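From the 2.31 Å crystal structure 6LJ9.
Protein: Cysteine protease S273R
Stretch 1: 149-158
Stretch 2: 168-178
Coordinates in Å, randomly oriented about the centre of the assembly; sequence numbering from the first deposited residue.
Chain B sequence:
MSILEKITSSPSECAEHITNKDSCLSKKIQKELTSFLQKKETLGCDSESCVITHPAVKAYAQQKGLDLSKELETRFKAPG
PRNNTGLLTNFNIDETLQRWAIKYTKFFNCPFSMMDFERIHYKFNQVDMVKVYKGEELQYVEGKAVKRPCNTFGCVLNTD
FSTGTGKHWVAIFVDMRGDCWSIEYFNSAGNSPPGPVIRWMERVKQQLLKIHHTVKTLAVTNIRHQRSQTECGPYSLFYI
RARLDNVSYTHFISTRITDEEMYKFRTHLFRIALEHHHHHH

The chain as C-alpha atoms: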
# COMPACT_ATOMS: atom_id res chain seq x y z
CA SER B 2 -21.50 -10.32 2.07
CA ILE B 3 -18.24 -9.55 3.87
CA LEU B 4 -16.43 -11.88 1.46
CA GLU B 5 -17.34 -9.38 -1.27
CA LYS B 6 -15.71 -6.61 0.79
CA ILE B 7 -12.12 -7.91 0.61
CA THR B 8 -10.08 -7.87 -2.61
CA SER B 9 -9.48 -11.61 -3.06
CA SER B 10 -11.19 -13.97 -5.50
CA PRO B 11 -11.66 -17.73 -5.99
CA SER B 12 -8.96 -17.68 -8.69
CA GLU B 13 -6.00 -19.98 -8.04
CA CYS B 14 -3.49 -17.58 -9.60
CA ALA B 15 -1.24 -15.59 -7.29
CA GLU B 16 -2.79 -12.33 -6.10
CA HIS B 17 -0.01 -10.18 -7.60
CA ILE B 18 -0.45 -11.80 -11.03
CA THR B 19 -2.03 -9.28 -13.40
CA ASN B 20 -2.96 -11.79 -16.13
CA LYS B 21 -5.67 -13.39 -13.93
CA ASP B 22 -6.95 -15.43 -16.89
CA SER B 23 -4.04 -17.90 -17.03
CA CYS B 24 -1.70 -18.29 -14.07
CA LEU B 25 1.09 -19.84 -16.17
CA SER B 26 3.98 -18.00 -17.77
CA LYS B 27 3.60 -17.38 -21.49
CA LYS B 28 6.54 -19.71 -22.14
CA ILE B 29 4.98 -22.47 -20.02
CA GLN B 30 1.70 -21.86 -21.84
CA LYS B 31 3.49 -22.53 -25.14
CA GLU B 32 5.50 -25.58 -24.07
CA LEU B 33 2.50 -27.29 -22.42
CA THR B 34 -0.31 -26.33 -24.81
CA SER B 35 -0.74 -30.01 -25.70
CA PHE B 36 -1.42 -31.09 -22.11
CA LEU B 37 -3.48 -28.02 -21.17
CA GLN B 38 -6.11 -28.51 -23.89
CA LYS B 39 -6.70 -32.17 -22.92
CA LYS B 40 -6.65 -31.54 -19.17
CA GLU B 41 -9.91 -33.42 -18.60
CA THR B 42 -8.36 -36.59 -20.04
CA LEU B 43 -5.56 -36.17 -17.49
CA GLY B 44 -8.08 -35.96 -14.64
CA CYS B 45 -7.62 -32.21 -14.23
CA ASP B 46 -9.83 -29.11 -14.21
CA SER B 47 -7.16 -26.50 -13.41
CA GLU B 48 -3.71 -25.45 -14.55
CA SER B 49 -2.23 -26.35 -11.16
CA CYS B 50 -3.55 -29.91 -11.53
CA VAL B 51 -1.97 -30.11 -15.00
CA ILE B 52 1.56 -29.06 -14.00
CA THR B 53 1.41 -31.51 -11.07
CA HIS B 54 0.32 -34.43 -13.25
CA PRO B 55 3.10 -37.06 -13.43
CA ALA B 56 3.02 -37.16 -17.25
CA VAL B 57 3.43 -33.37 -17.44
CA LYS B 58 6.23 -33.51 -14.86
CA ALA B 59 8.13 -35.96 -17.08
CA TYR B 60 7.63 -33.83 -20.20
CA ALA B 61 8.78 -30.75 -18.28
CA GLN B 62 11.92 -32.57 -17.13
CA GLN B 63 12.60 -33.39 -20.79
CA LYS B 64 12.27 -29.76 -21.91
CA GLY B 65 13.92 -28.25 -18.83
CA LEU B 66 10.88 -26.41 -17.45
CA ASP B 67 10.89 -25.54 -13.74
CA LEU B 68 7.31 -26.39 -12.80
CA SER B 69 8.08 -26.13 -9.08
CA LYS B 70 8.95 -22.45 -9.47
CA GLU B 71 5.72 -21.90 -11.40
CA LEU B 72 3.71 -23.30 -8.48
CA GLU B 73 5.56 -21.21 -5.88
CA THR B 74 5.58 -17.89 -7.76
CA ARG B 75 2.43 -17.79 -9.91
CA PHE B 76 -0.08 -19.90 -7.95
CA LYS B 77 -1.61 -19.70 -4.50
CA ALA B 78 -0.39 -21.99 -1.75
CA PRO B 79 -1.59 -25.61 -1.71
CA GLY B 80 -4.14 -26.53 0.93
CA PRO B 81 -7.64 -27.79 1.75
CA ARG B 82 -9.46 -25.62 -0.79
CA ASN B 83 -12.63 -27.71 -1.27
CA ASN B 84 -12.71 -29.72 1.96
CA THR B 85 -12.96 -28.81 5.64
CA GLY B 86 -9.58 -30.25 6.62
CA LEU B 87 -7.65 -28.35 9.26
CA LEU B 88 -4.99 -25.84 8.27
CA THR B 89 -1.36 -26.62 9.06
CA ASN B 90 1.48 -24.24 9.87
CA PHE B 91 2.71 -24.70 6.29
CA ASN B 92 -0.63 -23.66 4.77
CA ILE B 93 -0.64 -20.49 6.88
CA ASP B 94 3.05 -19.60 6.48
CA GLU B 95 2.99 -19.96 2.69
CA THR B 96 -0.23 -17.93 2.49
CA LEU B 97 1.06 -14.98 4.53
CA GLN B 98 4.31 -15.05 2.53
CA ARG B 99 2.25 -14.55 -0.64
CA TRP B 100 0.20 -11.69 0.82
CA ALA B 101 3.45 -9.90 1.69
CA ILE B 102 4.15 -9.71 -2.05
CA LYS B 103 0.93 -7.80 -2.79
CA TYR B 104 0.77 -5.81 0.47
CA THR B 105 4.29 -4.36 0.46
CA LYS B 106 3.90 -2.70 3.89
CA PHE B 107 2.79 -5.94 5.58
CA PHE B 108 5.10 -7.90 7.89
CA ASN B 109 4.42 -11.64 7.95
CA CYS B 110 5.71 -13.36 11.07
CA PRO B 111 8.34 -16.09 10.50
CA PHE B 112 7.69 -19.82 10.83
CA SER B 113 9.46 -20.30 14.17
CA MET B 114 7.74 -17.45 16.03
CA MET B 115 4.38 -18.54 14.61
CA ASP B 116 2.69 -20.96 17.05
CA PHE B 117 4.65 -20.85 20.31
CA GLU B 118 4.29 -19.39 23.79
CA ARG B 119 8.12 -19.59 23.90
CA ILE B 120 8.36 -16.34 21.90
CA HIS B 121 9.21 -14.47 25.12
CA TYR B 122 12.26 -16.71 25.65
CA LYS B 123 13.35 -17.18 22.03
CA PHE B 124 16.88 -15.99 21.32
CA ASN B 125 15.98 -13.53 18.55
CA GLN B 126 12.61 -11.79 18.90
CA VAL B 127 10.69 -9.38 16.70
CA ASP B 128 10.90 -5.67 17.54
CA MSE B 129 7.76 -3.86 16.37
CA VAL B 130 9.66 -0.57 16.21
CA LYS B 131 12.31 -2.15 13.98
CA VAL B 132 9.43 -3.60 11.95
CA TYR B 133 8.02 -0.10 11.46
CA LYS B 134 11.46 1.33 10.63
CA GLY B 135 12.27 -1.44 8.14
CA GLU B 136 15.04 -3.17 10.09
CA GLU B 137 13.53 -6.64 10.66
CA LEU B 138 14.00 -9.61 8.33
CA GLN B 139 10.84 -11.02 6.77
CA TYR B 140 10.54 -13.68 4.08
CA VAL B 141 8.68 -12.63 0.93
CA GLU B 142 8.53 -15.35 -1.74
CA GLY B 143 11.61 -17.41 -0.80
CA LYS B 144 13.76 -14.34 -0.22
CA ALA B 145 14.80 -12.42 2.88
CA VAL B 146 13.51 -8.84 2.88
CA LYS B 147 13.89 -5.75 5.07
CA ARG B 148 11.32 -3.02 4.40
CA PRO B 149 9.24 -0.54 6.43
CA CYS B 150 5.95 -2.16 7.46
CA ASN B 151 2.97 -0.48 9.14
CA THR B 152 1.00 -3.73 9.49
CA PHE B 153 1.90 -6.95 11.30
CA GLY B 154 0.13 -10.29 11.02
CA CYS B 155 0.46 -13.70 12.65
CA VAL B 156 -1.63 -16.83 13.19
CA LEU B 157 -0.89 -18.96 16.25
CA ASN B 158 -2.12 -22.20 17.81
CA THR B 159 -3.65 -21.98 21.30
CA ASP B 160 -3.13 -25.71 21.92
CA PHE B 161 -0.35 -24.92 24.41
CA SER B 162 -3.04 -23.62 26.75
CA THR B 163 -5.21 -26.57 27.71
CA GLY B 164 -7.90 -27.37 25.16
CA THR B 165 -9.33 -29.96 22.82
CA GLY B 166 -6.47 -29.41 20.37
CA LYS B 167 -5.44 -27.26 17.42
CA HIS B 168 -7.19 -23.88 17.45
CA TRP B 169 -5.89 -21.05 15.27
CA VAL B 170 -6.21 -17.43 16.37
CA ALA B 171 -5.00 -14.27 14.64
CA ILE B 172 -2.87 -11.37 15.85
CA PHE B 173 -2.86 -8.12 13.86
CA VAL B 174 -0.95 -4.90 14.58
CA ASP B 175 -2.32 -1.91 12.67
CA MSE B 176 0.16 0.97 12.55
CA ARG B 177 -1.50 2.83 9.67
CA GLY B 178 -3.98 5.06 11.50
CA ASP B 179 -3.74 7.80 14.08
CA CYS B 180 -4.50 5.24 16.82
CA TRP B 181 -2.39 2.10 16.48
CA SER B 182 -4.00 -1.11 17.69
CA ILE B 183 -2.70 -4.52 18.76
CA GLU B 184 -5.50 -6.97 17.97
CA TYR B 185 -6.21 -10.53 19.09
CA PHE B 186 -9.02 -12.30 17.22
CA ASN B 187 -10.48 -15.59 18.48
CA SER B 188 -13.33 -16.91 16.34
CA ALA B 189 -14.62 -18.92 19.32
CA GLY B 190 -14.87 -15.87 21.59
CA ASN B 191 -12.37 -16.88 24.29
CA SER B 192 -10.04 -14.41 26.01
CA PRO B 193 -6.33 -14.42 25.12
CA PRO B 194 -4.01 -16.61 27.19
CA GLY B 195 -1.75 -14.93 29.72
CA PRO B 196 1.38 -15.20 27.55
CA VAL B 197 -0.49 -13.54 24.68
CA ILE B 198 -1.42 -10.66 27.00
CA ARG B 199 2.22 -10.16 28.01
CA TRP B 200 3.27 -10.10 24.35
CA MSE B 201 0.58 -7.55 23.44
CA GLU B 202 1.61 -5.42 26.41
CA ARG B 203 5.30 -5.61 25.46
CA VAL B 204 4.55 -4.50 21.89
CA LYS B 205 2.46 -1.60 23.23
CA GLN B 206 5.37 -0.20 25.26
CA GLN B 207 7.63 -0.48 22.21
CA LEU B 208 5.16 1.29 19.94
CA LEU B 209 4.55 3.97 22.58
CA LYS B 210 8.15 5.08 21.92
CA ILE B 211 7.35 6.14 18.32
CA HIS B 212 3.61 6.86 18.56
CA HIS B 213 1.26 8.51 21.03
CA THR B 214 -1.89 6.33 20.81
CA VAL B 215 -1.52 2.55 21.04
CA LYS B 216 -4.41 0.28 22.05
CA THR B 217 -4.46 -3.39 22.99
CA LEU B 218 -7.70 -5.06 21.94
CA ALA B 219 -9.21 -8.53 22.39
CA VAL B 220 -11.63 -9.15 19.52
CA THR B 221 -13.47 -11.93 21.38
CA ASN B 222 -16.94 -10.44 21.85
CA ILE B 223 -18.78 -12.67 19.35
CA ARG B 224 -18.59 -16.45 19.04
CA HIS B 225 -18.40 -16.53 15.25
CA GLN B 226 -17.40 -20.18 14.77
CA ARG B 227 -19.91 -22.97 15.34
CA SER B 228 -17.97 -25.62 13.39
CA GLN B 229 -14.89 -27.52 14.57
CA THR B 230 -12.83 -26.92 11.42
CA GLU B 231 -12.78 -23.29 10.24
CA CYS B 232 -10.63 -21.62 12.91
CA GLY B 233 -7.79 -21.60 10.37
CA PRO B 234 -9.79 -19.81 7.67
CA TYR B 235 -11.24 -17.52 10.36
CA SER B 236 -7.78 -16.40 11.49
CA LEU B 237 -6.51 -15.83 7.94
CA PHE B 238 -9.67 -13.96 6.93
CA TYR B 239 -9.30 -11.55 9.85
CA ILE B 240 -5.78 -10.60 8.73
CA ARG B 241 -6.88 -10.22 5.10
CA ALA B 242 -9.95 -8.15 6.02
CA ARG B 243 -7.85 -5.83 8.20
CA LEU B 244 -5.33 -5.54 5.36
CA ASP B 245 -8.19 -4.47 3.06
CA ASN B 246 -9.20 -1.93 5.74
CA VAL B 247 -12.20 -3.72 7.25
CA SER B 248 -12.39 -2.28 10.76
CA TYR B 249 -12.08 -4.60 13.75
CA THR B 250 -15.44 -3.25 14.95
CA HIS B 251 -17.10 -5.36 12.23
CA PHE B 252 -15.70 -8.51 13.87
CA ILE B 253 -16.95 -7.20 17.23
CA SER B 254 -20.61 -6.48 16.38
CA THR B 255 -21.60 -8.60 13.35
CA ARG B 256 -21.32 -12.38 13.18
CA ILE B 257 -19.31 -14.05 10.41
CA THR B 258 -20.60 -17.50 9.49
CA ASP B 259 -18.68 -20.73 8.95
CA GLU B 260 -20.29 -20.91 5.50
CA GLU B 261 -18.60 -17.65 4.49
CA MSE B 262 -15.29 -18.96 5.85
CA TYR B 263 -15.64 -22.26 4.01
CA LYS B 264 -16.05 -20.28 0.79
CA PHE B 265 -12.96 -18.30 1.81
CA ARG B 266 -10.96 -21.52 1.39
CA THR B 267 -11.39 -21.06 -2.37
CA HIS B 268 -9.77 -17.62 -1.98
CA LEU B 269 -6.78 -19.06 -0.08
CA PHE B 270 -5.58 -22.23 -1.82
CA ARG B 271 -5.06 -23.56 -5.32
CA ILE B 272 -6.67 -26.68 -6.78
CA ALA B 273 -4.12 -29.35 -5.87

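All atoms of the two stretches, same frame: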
# COMPACT_ATOMS: atom_id res chain seq x y z
N PRO B 149 10.12 -1.14 5.42
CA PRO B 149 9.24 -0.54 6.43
C PRO B 149 7.82 -1.07 6.30
O PRO B 149 7.22 -1.02 5.22
CB PRO B 149 9.32 0.96 6.13
CG PRO B 149 9.70 1.02 4.69
CD PRO B 149 10.60 -0.15 4.45
N CYS B 150 7.28 -1.58 7.41
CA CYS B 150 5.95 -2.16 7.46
C CYS B 150 5.13 -1.46 8.53
O CYS B 150 5.61 -1.30 9.66
CB CYS B 150 6.02 -3.66 7.73
SG CYS B 150 6.96 -4.61 6.52
N ASN B 151 3.91 -1.06 8.18
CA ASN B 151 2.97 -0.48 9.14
C ASN B 151 1.83 -1.44 9.48
O ASN B 151 0.85 -1.02 10.11
CB ASN B 151 2.42 0.85 8.61
CG ASN B 151 1.83 0.73 7.21
OD1 ASN B 151 1.58 -0.36 6.71
ND2 ASN B 151 1.61 1.88 6.57
N THR B 152 1.94 -2.70 9.08
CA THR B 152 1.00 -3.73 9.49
C THR B 152 1.77 -5.00 9.82
O THR B 152 2.78 -5.32 9.19
CB THR B 152 -0.06 -4.04 8.41
OG1 THR B 152 0.58 -4.20 7.14
CG2 THR B 152 -1.08 -2.92 8.33
N PHE B 153 1.28 -5.72 10.83
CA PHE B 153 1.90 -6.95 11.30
C PHE B 153 0.82 -8.02 11.45
O PHE B 153 -0.26 -7.75 11.99
CB PHE B 153 2.62 -6.72 12.64
CG PHE B 153 3.25 -7.96 13.21
CD1 PHE B 153 2.55 -8.77 14.10
CD2 PHE B 153 4.55 -8.31 12.88
CE1 PHE B 153 3.13 -9.90 14.63
CE2 PHE B 153 5.14 -9.44 13.42
CZ PHE B 153 4.43 -10.24 14.29
N GLY B 154 1.11 -9.22 10.97
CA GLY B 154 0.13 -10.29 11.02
C GLY B 154 0.72 -11.64 11.40
O GLY B 154 1.81 -11.99 10.96
N CYS B 155 -0.01 -12.39 12.22
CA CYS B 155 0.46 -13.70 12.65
C CYS B 155 -0.73 -14.54 13.06
O CYS B 155 -1.72 -14.03 13.61
CB CYS B 155 1.46 -13.58 13.80
SG CYS B 155 2.64 -14.94 13.90
N VAL B 156 -0.64 -15.84 12.79
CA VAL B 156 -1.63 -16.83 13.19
C VAL B 156 -0.94 -17.84 14.08
O VAL B 156 0.09 -18.40 13.71
CB VAL B 156 -2.28 -17.52 11.98
CG1 VAL B 156 -3.31 -18.53 12.43
CG2 VAL B 156 -2.90 -16.49 11.04
N LEU B 157 -1.51 -18.09 15.26
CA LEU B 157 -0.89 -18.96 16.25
C LEU B 157 -1.88 -20.00 16.75
O LEU B 157 -3.10 -19.83 16.64
CB LEU B 157 -0.32 -18.16 17.43
CG LEU B 157 -1.28 -17.28 18.23
CD1 LEU B 157 -1.55 -17.88 19.59
CD2 LEU B 157 -0.71 -15.88 18.36
N ASN B 158 -1.34 -21.08 17.30
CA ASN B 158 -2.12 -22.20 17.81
C ASN B 158 -2.20 -22.09 19.33
O ASN B 158 -1.16 -22.02 20.01
CB ASN B 158 -1.48 -23.53 17.40
CG ASN B 158 -2.39 -24.71 17.65
OD1 ASN B 158 -3.38 -24.62 18.38
ND2 ASN B 158 -2.07 -25.84 17.04
N HIS B 168 -6.25 -24.98 17.61
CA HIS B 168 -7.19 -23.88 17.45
C HIS B 168 -6.40 -22.65 17.03
O HIS B 168 -5.61 -22.12 17.81
CB HIS B 168 -7.98 -23.61 18.73
CG HIS B 168 -9.06 -22.59 18.58
ND1 HIS B 168 -10.31 -22.91 18.08
CD2 HIS B 168 -9.09 -21.27 18.85
CE1 HIS B 168 -11.05 -21.82 18.05
NE2 HIS B 168 -10.34 -20.81 18.52
N TRP B 169 -6.61 -22.20 15.79
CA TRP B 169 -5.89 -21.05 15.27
C TRP B 169 -6.57 -19.75 15.68
O TRP B 169 -7.79 -19.62 15.60
CB TRP B 169 -5.79 -21.12 13.75
CG TRP B 169 -5.07 -22.34 13.24
CD1 TRP B 169 -5.64 -23.45 12.68
CD2 TRP B 169 -3.66 -22.56 13.24
NE1 TRP B 169 -4.66 -24.35 12.33
CE2 TRP B 169 -3.44 -23.83 12.66
CE3 TRP B 169 -2.56 -21.81 13.66
CZ2 TRP B 169 -2.16 -24.37 12.51
CZ3 TRP B 169 -1.29 -22.35 13.50
CH2 TRP B 169 -1.10 -23.61 12.93
N VAL B 170 -5.76 -18.78 16.11
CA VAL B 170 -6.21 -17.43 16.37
C VAL B 170 -5.26 -16.47 15.67
O VAL B 170 -4.11 -16.81 15.37
CB VAL B 170 -6.30 -17.10 17.88
CG1 VAL B 170 -7.29 -18.03 18.57
CG2 VAL B 170 -4.93 -17.19 18.52
N ALA B 171 -5.75 -15.27 15.40
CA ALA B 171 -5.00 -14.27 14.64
C ALA B 171 -4.54 -13.14 15.54
O ALA B 171 -5.21 -12.79 16.52
CB ALA B 171 -5.84 -13.71 13.49
N ILE B 172 -3.39 -12.56 15.20
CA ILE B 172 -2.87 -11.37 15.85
C ILE B 172 -2.51 -10.36 14.76
O ILE B 172 -1.75 -10.69 13.84
CB ILE B 172 -1.64 -11.67 16.73
CG1 ILE B 172 -2.06 -12.34 18.04
CG2 ILE B 172 -0.84 -10.39 17.00
CD1 ILE B 172 -0.97 -12.37 19.10
N PHE B 173 -3.07 -9.16 14.86
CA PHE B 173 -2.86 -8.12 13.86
C PHE B 173 -2.48 -6.82 14.55
O PHE B 173 -3.15 -6.40 15.50
CB PHE B 173 -4.11 -7.93 13.00
CG PHE B 173 -3.88 -7.07 11.79
CD1 PHE B 173 -3.32 -7.61 10.64
CD2 PHE B 173 -4.23 -5.73 11.79
CE1 PHE B 173 -3.11 -6.82 9.53
CE2 PHE B 173 -4.02 -4.94 10.68
CZ PHE B 173 -3.46 -5.49 9.54
N VAL B 174 -1.41 -6.19 14.07
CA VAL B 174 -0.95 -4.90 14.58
C VAL B 174 -1.12 -3.89 13.47
O VAL B 174 -0.46 -3.97 12.42
CB VAL B 174 0.51 -4.96 15.06
CG1 VAL B 174 0.97 -3.59 15.52
CG2 VAL B 174 0.66 -5.99 16.17
N ASP B 175 -2.02 -2.93 13.67
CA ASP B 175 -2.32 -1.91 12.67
C ASP B 175 -1.61 -0.62 13.07
O ASP B 175 -1.97 0.01 14.06
CB ASP B 175 -3.83 -1.70 12.55
CG ASP B 175 -4.21 -0.83 11.37
OD1 ASP B 175 -3.31 -0.38 10.64
OD2 ASP B 175 -5.43 -0.60 11.18
N MSE B 176 -0.60 -0.24 12.29
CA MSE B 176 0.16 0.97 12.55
C MSE B 176 -0.02 1.98 11.41
O MSE B 176 0.88 2.77 11.13
CB MSE B 176 1.64 0.64 12.74
CG MSE B 176 1.93 -0.28 13.92
SE MSE B 176 3.74 -1.00 13.90
CE MSE B 176 3.54 -2.26 12.42
N ARG B 177 -1.18 1.93 10.77
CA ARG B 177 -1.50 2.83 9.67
C ARG B 177 -2.24 4.08 10.12
O ARG B 177 -2.02 5.16 9.56
CB ARG B 177 -2.34 2.09 8.61
CG ARG B 177 -1.63 0.94 7.92
CD ARG B 177 -2.61 0.10 7.13
NE ARG B 177 -3.62 -0.51 8.00
CZ ARG B 177 -4.52 -1.39 7.59
NH1 ARG B 177 -4.54 -1.79 6.33
NH2 ARG B 177 -5.40 -1.89 8.45
N GLY B 178 -3.12 3.97 11.11
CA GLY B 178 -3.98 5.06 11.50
C GLY B 178 -3.39 5.92 12.60
O GLY B 178 -2.26 5.73 13.06

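Residues 152-158 and 169-175 form two neighbouring antiparallel strands, their N-to-C directions 150° apart and their axes 4.6 Å apart at closest approach. Together the two stretches bury 915 Å², counting both sides, and the backbone supplies most of the polar bonding.

Three hydrogen-bonded pairs set the register. In each, the two residues exchange their amides and carbonyls: Phe153 N donates to Val174 O (2.9 Å) and Val174 N to Phe153 O (2.8 Å); Cys155 N donates to Ile172 O (2.9 Å) and Ile172 N to Cys155 O (2.7 Å); Leu157 N donates to Val170 O (2.9 Å) and Val170 N to Leu157 O (2.9 Å). The alternate residues, Thr152 with Asp175, Gly154 with Phe173, Val156 with Ala171 and Asn158 with Trp169, are the non-hydrogen-bonded pairs, whose amides and carbonyls make no hydrogen bond across this seam. Here most of the alpha carbons approach carbonyls already engaged by amides, so that Val174 O also receives a CA-H...O contact from Thr152 CA (3.3 Å), and Phe153 O one from Phe173 CA (3.2 Å).

Beyond the strands, a further bond closes the ladder at each end. Past Asp175, Met176 N donates to Asn151 O at 2.7 Å, continuing the alternation into the loops. At the other end a side chain takes over: Asn158 OD1 accepts from His168 N (3.0 Å, with an N-H...O angle of 168°), so the backbone amide just before the second strand is satisfied by a carboxamide oxygen rather than by a main-chain carbonyl.

The hydrogen-bonded pairs project their side chains to one face of the sheet, where the contacts are apolar. Phe153 CB lies 3.7 Å from Val174 CB. Leu157 packs against two partners, with CD1 3.6 Å from Val170 CG2 and CD2 3.6 Å from Ile172 CD1, which joins neighbouring rungs diagonally. Cys155, on the same face, is covalently bonded to a group elsewhere in the structure.

On the face carrying Thr152, Val156 and Trp169, the indole provides a broad apolar surface: Val156 CG1 is 3.6 Å from Trp169 CE3, and Asn158 CB lies over one face of the ring, 4.1 Å from Trp169 CZ3. Trp169 NE1 is hydrogen-bonded elsewhere in the structure. Gly154 has no side chain, and the Phe173 ring comes close to its backbone, with CD1 4.4 Å from Gly154 CA.

Asp175 and Arg177 pair within the second stretch. Arg177 NE forms a salt bridge with Asp175 OD1 (2.7 Å), Arg177 NH2 donates to Asp175 OD2 (3.0 Å), and the backbone Arg177 N also donates to Asp175 OD1 (3.1 Å). Arg177 NH1, Arg177 NH2 and Asp175 OD2 are also hydrogen-bonded elsewhere in the structure, and the methyl of Thr152 rests over one face of the guanidinium, with CG2 3.5 Å from Arg177 NE. The same methyl lies 3.7 Å from Phe173 CZ, while Thr152 OG1 is hydrogen-bonded elsewhere in the structure.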